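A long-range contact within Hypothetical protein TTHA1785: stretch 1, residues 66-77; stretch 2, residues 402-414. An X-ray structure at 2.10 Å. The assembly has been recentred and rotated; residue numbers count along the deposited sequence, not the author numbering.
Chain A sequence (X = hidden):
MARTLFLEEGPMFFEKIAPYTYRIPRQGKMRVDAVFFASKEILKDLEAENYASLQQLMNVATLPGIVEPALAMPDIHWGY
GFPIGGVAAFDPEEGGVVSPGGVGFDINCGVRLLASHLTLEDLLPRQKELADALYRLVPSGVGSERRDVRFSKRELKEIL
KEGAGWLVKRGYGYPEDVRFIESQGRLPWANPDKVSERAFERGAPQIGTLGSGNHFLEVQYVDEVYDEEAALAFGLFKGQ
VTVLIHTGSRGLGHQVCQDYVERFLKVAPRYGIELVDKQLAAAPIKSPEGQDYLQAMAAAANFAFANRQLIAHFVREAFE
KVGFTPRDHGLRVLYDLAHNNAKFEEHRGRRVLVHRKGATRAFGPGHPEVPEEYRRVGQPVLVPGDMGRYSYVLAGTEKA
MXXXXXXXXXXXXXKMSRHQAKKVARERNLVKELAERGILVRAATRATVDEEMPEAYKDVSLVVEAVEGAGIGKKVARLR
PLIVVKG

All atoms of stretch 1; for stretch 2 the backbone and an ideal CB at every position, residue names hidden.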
ATOM      1  N   ILE A  66       6.079  10.952  19.272  1.00 25.44           N
ATOM      2  CA  ILE A  66       5.152  11.083  18.163  1.00 26.62           C
ATOM      3  C   ILE A  66       5.149  12.540  17.710  1.00 27.45           C
ATOM      4  O   ILE A  66       5.285  13.440  18.525  1.00 27.89           O
ATOM      5  CB  ILE A  66       3.724  10.661  18.537  1.00 26.91           C
ATOM      6  CG1 ILE A  66       2.822  10.808  17.309  1.00 24.81           C
ATOM      7  CG2 ILE A  66       3.206  11.491  19.716  1.00 26.83           C
ATOM      8  CD1 ILE A  66       1.660   9.895  17.323  1.00 28.08           C
ATOM      9  N   VAL A  67       5.020  12.750  16.405  1.00 26.82           N
ATOM     10  CA  VAL A  67       4.991  14.092  15.831  1.00 26.70           C
ATOM     11  C   VAL A  67       3.525  14.469  15.607  1.00 26.33           C
ATOM     12  O   VAL A  67       2.741  13.678  15.071  1.00 26.10           O
ATOM     13  CB  VAL A  67       5.771  14.133  14.485  1.00 25.66           C
ATOM     14  CG1 VAL A  67       5.730  15.546  13.864  1.00 24.46           C
ATOM     15  CG2 VAL A  67       7.229  13.692  14.718  1.00 24.93           C
ATOM     16  N   GLU A  68       3.145  15.667  16.039  1.00 26.34           N
ATOM     17  CA  GLU A  68       1.770  16.116  15.881  1.00 25.79           C
ATOM     18  C   GLU A  68       1.426  16.360  14.409  1.00 26.22           C
ATOM     19  O   GLU A  68       2.198  16.988  13.681  1.00 27.12           O
ATOM     20  CB  GLU A  68       1.546  17.408  16.679  1.00 27.73           C
ATOM     21  CG  GLU A  68       0.093  17.854  16.738  1.00 29.93           C
ATOM     22  CD  GLU A  68      -0.133  18.890  17.832  1.00 34.87           C
ATOM     23  OE1 GLU A  68       0.206  20.077  17.618  1.00 36.73           O
ATOM     24  OE2 GLU A  68      -0.631  18.510  18.915  1.00 35.01           O
ATOM     25  N   PRO A  69       0.258  15.863  13.952  1.00 24.78           N
ATOM     26  CA  PRO A  69      -0.701  15.106  14.758  1.00 22.82           C
ATOM     27  C   PRO A  69      -0.723  13.643  14.341  1.00 25.21           C
ATOM     28  O   PRO A  69      -0.233  13.294  13.269  1.00 23.18           O
ATOM     29  CB  PRO A  69      -2.018  15.766  14.405  1.00 22.22           C
ATOM     30  CG  PRO A  69      -1.864  15.915  12.882  1.00 23.68           C
ATOM     31  CD  PRO A  69      -0.391  16.393  12.735  1.00 23.87           C
ATOM     32  N   ALA A  70      -1.298  12.794  15.191  1.00 25.53           N
ATOM     33  CA  ALA A  70      -1.457  11.388  14.853  1.00 27.70           C
ATOM     34  C   ALA A  70      -2.631  11.491  13.875  1.00 27.38           C
ATOM     35  O   ALA A  70      -3.551  12.276  14.121  1.00 27.28           O
ATOM     36  CB  ALA A  70      -1.853  10.566  16.103  1.00 25.58           C
ATOM     37  N   LEU A  71      -2.614  10.712  12.792  1.00 28.03           N
ATOM     38  CA  LEU A  71      -3.659  10.799  11.773  1.00 27.82           C
ATOM     39  C   LEU A  71      -4.369   9.522  11.382  1.00 28.78           C
ATOM     40  O   LEU A  71      -3.847   8.416  11.534  1.00 28.94           O
ATOM     41  CB  LEU A  71      -3.084  11.388  10.481  1.00 30.99           C
ATOM     42  CG  LEU A  71      -2.594  12.829  10.469  1.00 34.65           C
ATOM     43  CD1 LEU A  71      -1.271  12.900   9.739  1.00 35.28           C
ATOM     44  CD2 LEU A  71      -3.650  13.722   9.808  1.00 34.97           C
ATOM     45  N   ALA A  72      -5.557   9.702  10.817  1.00 27.78           N
ATOM     46  CA  ALA A  72      -6.372   8.594  10.331  1.00 31.05           C
ATOM     47  C   ALA A  72      -7.138   9.047   9.088  1.00 31.41           C
ATOM     48  O   ALA A  72      -7.701  10.147   9.069  1.00 33.18           O
ATOM     49  CB  ALA A  72      -7.352   8.136  11.398  1.00 27.64           C
HETATM   50  N   MSE A  73      -7.142   8.192   8.067  1.00 31.84           N
HETATM   51  CA  MSE A  73      -7.826   8.429   6.787  1.00 35.45           C
HETATM   52  C   MSE A  73      -9.341   8.184   6.871  1.00 35.01           C
HETATM   53  O   MSE A  73      -9.825   7.605   7.846  1.00 35.17           O
HETATM   54  CB  MSE A  73      -7.220   7.518   5.707  1.00 36.15           C
HETATM   55  CG  MSE A  73      -5.774   7.837   5.396  1.00 38.00           C
HETATM   56 SE   MSE A  73      -5.630   9.662   4.768  1.00 51.86          SE
HETATM   57  CE  MSE A  73      -4.000  10.198   5.586  1.00 34.89           C
ATOM     58  N   PRO A  74     -10.104   8.600   5.836  1.00 35.06           N
ATOM     59  CA  PRO A  74     -11.559   8.418   5.829  1.00 36.47           C
ATOM     60  C   PRO A  74     -12.050   6.984   5.968  1.00 38.18           C
ATOM     61  O   PRO A  74     -13.177   6.768   6.394  1.00 39.91           O
ATOM     62  CB  PRO A  74     -11.988   9.050   4.504  1.00 34.86           C
ATOM     63  CG  PRO A  74     -10.992  10.109   4.299  1.00 32.94           C
ATOM     64  CD  PRO A  74      -9.693   9.386   4.663  1.00 34.20           C
ATOM     65  N   ASP A  75     -11.226   6.003   5.619  1.00 39.75           N
ATOM     66  CA  ASP A  75     -11.659   4.607   5.745  1.00 41.98           C
ATOM     67  C   ASP A  75     -11.142   3.940   7.003  1.00 41.69           C
ATOM     68  O   ASP A  75     -10.985   2.727   7.033  1.00 43.15           O
ATOM     69  CB  ASP A  75     -11.202   3.776   4.548  1.00 44.39           C
ATOM     70  CG  ASP A  75      -9.702   3.844   4.329  1.00 46.70           C
ATOM     71  OD1 ASP A  75      -9.195   3.071   3.488  1.00 49.39           O
ATOM     72  OD2 ASP A  75      -9.031   4.680   4.980  1.00 48.06           O
ATOM     73  N   ILE A  76     -10.880   4.732   8.036  1.00 42.40           N
ATOM     74  CA  ILE A  76     -10.372   4.220   9.298  1.00 41.18           C
ATOM     75  C   ILE A  76     -11.304   3.223   9.962  1.00 43.57           C
ATOM     76  O   ILE A  76     -12.534   3.361   9.895  1.00 42.64           O
ATOM     77  CB  ILE A  76     -10.134   5.364  10.285  1.00 40.96           C
ATOM     78  CG1 ILE A  76      -9.717   4.813  11.651  1.00 41.58           C
ATOM     79  CG2 ILE A  76     -11.396   6.188  10.431  1.00 42.22           C
ATOM     80  CD1 ILE A  76      -9.528   5.900  12.701  1.00 42.48           C
ATOM     81  N   HIS A  77     -10.702   2.213  10.595  1.00 44.51           N
ATOM     82  CA  HIS A  77     -11.441   1.189  11.335  1.00 46.22           C
ATOM     83  C   HIS A  77     -10.557   0.397  12.294  1.00 46.11           C
ATOM     84  O   HIS A  77      -9.327   0.498  12.251  1.00 43.05           O
ATOM     85  CB  HIS A  77     -12.181   0.229  10.392  1.00 48.06           C
ATOM     86  CG  HIS A  77     -11.324  -0.370   9.326  1.00 50.22           C
ATOM     87  ND1 HIS A  77     -11.211  -1.733   9.143  1.00 52.27           N
ATOM     88  CD2 HIS A  77     -10.586   0.205   8.346  1.00 51.16           C
ATOM     89  CE1 HIS A  77     -10.443  -1.971   8.095  1.00 54.02           C
ATOM     90  NE2 HIS A  77     -10.051  -0.812   7.592  1.00 53.53           N
ATOM     91  N   UNK A 402       1.590  19.250   3.630  1.00 26.50           N
ATOM     92  CA  UNK A 402       1.460  20.068   4.833  1.00 24.68           C
ATOM     93  C   UNK A 402       0.650  19.400   5.950  1.00 24.80           C
ATOM     94  O   UNK A 402       1.070  19.374   7.111  1.00 23.74           O
ATOM     95  CB  UNK A 402       0.810  21.404   4.468  1.00 24.68           C
ATOM     96  N   UNK A 403      -0.501  18.841   5.596  1.00 24.81           N
ATOM     97  CA  UNK A 403      -1.395  18.289   6.608  1.00 26.96           C
ATOM     98  C   UNK A 403      -1.474  16.807   6.910  1.00 27.87           C
ATOM     99  O   UNK A 403      -2.134  16.433   7.877  1.00 30.54           O
ATOM    100  CB  UNK A 403      -2.813  18.719   6.226  1.00 26.96           C
ATOM    101  N   UNK A 404      -0.831  15.950   6.122  1.00 28.83           N
ATOM    102  CA  UNK A 404      -0.934  14.516   6.399  1.00 28.65           C
ATOM    103  C   UNK A 404       0.379  13.787   6.224  1.00 27.69           C
ATOM    104  O   UNK A 404       0.383  12.592   5.946  1.00 31.18           O
ATOM    105  CB  UNK A 404      -1.989  13.881   5.491  1.00 28.65           C
ATOM    106  N   UNK A 405       1.488  14.491   6.404  1.00 27.91           N
ATOM    107  CA  UNK A 405       2.803  13.888   6.183  1.00 27.27           C
ATOM    108  C   UNK A 405       2.811  13.274   4.769  1.00 26.54           C
ATOM    109  O   UNK A 405       3.258  12.144   4.553  1.00 24.80           O
ATOM    110  CB  UNK A 405       3.116  12.836   7.249  1.00 27.27           C
ATOM    111  N   UNK A 406       2.281  14.034   3.812  1.00 25.52           N
ATOM    112  CA  UNK A 406       2.225  13.580   2.433  1.00 26.30           C
ATOM    113  C   UNK A 406       1.610  12.197   2.305  1.00 26.25           C
ATOM    114  O   UNK A 406       2.189  11.323   1.661  1.00 25.48           O
ATOM    115  CB  UNK A 406       3.629  13.580   1.825  1.00 26.30           C
ATOM    116  N   UNK A 407       0.437  12.009   2.912  1.00 25.45           N
ATOM    117  CA  UNK A 407      -0.259  10.729   2.913  1.00 24.97           C
ATOM    118  C   UNK A 407      -1.690  10.807   2.380  1.00 26.35           C
ATOM    119  O   UNK A 407      -2.337  11.842   2.475  1.00 27.56           O
ATOM    120  CB  UNK A 407      -0.279  10.163   4.334  1.00 24.97           C
ATOM    121  N   UNK A 408      -2.182   9.703   1.831  1.00 24.39           N
ATOM    122  CA  UNK A 408      -3.539   9.668   1.352  1.00 25.26           C
ATOM    123  C   UNK A 408      -4.207   8.343   1.717  1.00 26.68           C
ATOM    124  O   UNK A 408      -3.687   7.580   2.529  1.00 27.56           O
ATOM    125  CB  UNK A 408      -3.572   9.891  -0.161  1.00 25.26           C
ATOM    126  N   UNK A 409      -5.355   8.055   1.120  1.00 27.65           N
ATOM    127  CA  UNK A 409      -6.070   6.834   1.470  1.00 30.65           C
ATOM    128  C   UNK A 409      -5.603   5.641   0.655  1.00 31.67           C
ATOM    129  O   UNK A 409      -4.867   5.783  -0.325  1.00 31.68           O
ATOM    130  CB  UNK A 409      -7.575   7.033   1.277  1.00 30.65           C
ATOM    131  N   UNK A 410      -6.038   4.458   1.058  1.00 33.78           N
ATOM    132  CA  UNK A 410      -5.658   3.266   0.321  1.00 40.10           C
ATOM    133  C   UNK A 410      -6.882   2.497  -0.169  1.00 41.28           C
ATOM    134  O   UNK A 410      -6.812   1.789  -1.159  1.00 42.75           O
ATOM    135  CB  UNK A 410      -4.784   2.364   1.194  1.00 40.10           C
ATOM    136  N   UNK A 411      -8.002   2.628   0.529  1.00 44.17           N
ATOM    137  CA  UNK A 411      -9.196   1.904   0.124  1.00 48.55           C
ATOM    138  C   UNK A 411     -10.332   2.774  -0.372  1.00 51.29           C
ATOM    139  O   UNK A 411     -10.368   3.976  -0.109  1.00 51.19           O
ATOM    140  CB  UNK A 411      -9.697   1.062   1.299  1.00 48.55           C
ATOM    141  N   UNK A 412     -11.271   2.158  -1.086  1.00 54.95           N
ATOM    142  CA  UNK A 412     -12.421   2.873  -1.636  1.00 58.69           C
ATOM    143  C   UNK A 412     -13.728   2.557  -0.904  1.00 61.59           C
ATOM    144  O   UNK A 412     -14.681   3.339  -0.948  1.00 61.62           O
ATOM    145  CB  UNK A 412     -12.573   2.536  -3.121  1.00 58.69           C
ATOM    146  N   UNK A 413     -13.773   1.416  -0.223  1.00 64.78           N
ATOM    147  CA  UNK A 413     -14.989   1.041   0.476  1.00 68.50           C
ATOM    148  C   UNK A 413     -14.849   0.813   1.966  1.00 71.64           C
ATOM    149  O   UNK A 413     -14.072   1.493   2.638  1.00 71.32           O
ATOM    150  CB  UNK A 413     -15.554  -0.231  -0.159  1.00 68.50           C
ATOM    151  N   UNK A 414     -15.605  -0.161   2.476  1.00 74.24           N
ATOM    152  CA  UNK A 414     -15.612  -0.499   3.900  1.00 75.52           C
ATOM    153  C   UNK A 414     -15.486  -1.999   4.151  1.00 75.61           C
ATOM    154  O   UNK A 414     -15.895  -2.498   5.202  1.00 75.35           O
ATOM    155  CB  UNK A 414     -16.896   0.021   4.550  1.00 75.52           C
TER

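Positions 402 and 403 are helical, and neither CB has anything of stretch 1 within 5.5 Å. The choice is wide. They are Glu 402, which makes no contact here, and Val 403.

Position 404 leaves helical phi/psi. Its CB points sideways, 4.2 Å from Met 73 CE and 4.4 Å from Leu 71 CD1. A small residue would fit beside these methyls. It is Ser 404, whose OG donates a hydrogen bond to the backbone O of 407 at 2.8 Å, a bond within its own stretch.

Position 405 has positive phi (53°), which glycine or asparagine would take easily. Yet CB points toward stretch 1, where Val 67, Pro 69 and Leu 71 offer an apolar surface. A large apolar or aromatic side chain would use it. It is Phe 405. Leu 71 CD1 lies 3.4 Å from CD1 of Phe 405, and Val 67 CG1 lies 3.8 Å from its CZ, both at the ring edge. Pro 69 O also meets the edge, 3.5 Å from Phe 405 CE1.

Position 406 has phi 51° and no neighbour in stretch 1. Positive phi favours glycine, and it is Gly 406.

Position 407 is extended, with CB toward stretch 1 and 3.9 Å from Met 73 CE. A small side chain, polar or apolar, would suit. It is Ser 407, and its CB packs against that methyl of the selenomethionine.

Position 408 points away, so stretch 1 sets little limit. It is Ser 408, with OG hydrogen-bonded elsewhere in the structure.

At position 409, CB points sideways, 4.5 Å from Met 73 CB. Small or medium residues would fit. It is Cys 409, in apolar contact through that CB.

Position 410 points sideways, with the carboxylate of Asp 75 nearby. A polar or basic side chain would suit. It is His 410, whose CD2 comes within 3.2 Å of Asp 75 OD1.

At position 411, an ideal CB would sit 3.0 Å from Asp 75 OD1, which is tight. Glycine is favoured. Gly 411 N donates a weak hydrogen bond to Asp 75 OD1 at 3.2 Å.

Positions 412 and 413 point away, and many residues would do. They are Ala 412 and Gly 413; there is room for a CB at 413.

Position 414 has its CB sideways, but a long side chain could reach the carbonyls of Pro 74 and Ile 76. Lysine or arginine would suit. It is Arg 414, poorly ordered. Its guanidinium lays one face over Asp 75 CA, 4.0 Å from NH2 of Arg 414.

Stretch 2 (402-414) EVSFGSSCHGAGR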
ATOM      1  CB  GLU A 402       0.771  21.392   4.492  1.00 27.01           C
ATOM      2  CG  GLU A 402       1.584  22.351   3.624  1.00 28.28           C
ATOM      3  CD  GLU A 402       2.652  23.092   4.407  1.00 30.86           C
ATOM      4  OE1 GLU A 402       2.795  22.831   5.634  1.00 30.69           O
ATOM      5  OE2 GLU A 402       3.351  23.930   3.792  1.00 31.53           O
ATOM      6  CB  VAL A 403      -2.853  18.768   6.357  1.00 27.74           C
ATOM      7  CG1 VAL A 403      -2.851  20.290   6.090  1.00 26.82           C
ATOM      8  CG2 VAL A 403      -3.482  18.005   5.182  1.00 27.14           C
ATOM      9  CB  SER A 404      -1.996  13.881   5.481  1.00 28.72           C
ATOM     10  OG  SER A 404      -1.639  13.970   4.109  1.00 27.10           O
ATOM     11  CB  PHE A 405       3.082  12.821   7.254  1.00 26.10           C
ATOM     12  CG  PHE A 405       3.155  13.386   8.656  1.00 27.04           C
ATOM     13  CD1 PHE A 405       2.140  13.155   9.574  1.00 23.94           C
ATOM     14  CD2 PHE A 405       4.232  14.179   9.035  1.00 26.24           C
ATOM     15  CE1 PHE A 405       2.198  13.710  10.852  1.00 23.72           C
ATOM     16  CE2 PHE A 405       4.303  14.743  10.311  1.00 27.15           C
ATOM     17  CZ  PHE A 405       3.278  14.505  11.222  1.00 26.16           C
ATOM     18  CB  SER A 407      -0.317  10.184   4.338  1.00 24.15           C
ATOM     19  OG  SER A 407       0.983  10.042   4.878  1.00 27.16           O
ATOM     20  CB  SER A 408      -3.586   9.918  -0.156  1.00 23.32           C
ATOM     21  OG  SER A 408      -4.905  10.263  -0.540  1.00 26.23           O
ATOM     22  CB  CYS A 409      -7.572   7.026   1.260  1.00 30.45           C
ATOM     23  SG  CYS A 409      -8.028   7.038  -0.496  1.00 34.80           S
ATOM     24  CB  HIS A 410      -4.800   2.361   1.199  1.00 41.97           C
ATOM     25  CG  HIS A 410      -5.586   1.361   1.980  1.00 44.60           C
ATOM     26  ND1 HIS A 410      -5.522   0.007   1.726  1.00 47.11           N
ATOM     27  CD2 HIS A 410      -6.457   1.513   3.008  1.00 47.05           C
ATOM     28  CE1 HIS A 410      -6.317  -0.632   2.568  1.00 47.96           C
ATOM     29  NE2 HIS A 410      -6.896   0.258   3.356  1.00 48.38           N
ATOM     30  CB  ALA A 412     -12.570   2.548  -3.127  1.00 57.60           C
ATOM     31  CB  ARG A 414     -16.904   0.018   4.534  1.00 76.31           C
ATOM     32  CG  ARG A 414     -17.020   1.532   4.521  1.00 77.67           C
ATOM     33  CD  ARG A 414     -16.021   2.143   5.479  1.00 78.47           C
ATOM     34  NE  ARG A 414     -16.166   3.589   5.569  1.00 78.85           N
ATOM     35  CZ  ARG A 414     -15.702   4.323   6.576  1.00 79.57           C
ATOM     36  NH1 ARG A 414     -15.882   5.634   6.567  1.00 79.98           N
ATOM     37  NH2 ARG A 414     -15.069   3.750   7.595  1.00 78.83           N
TER
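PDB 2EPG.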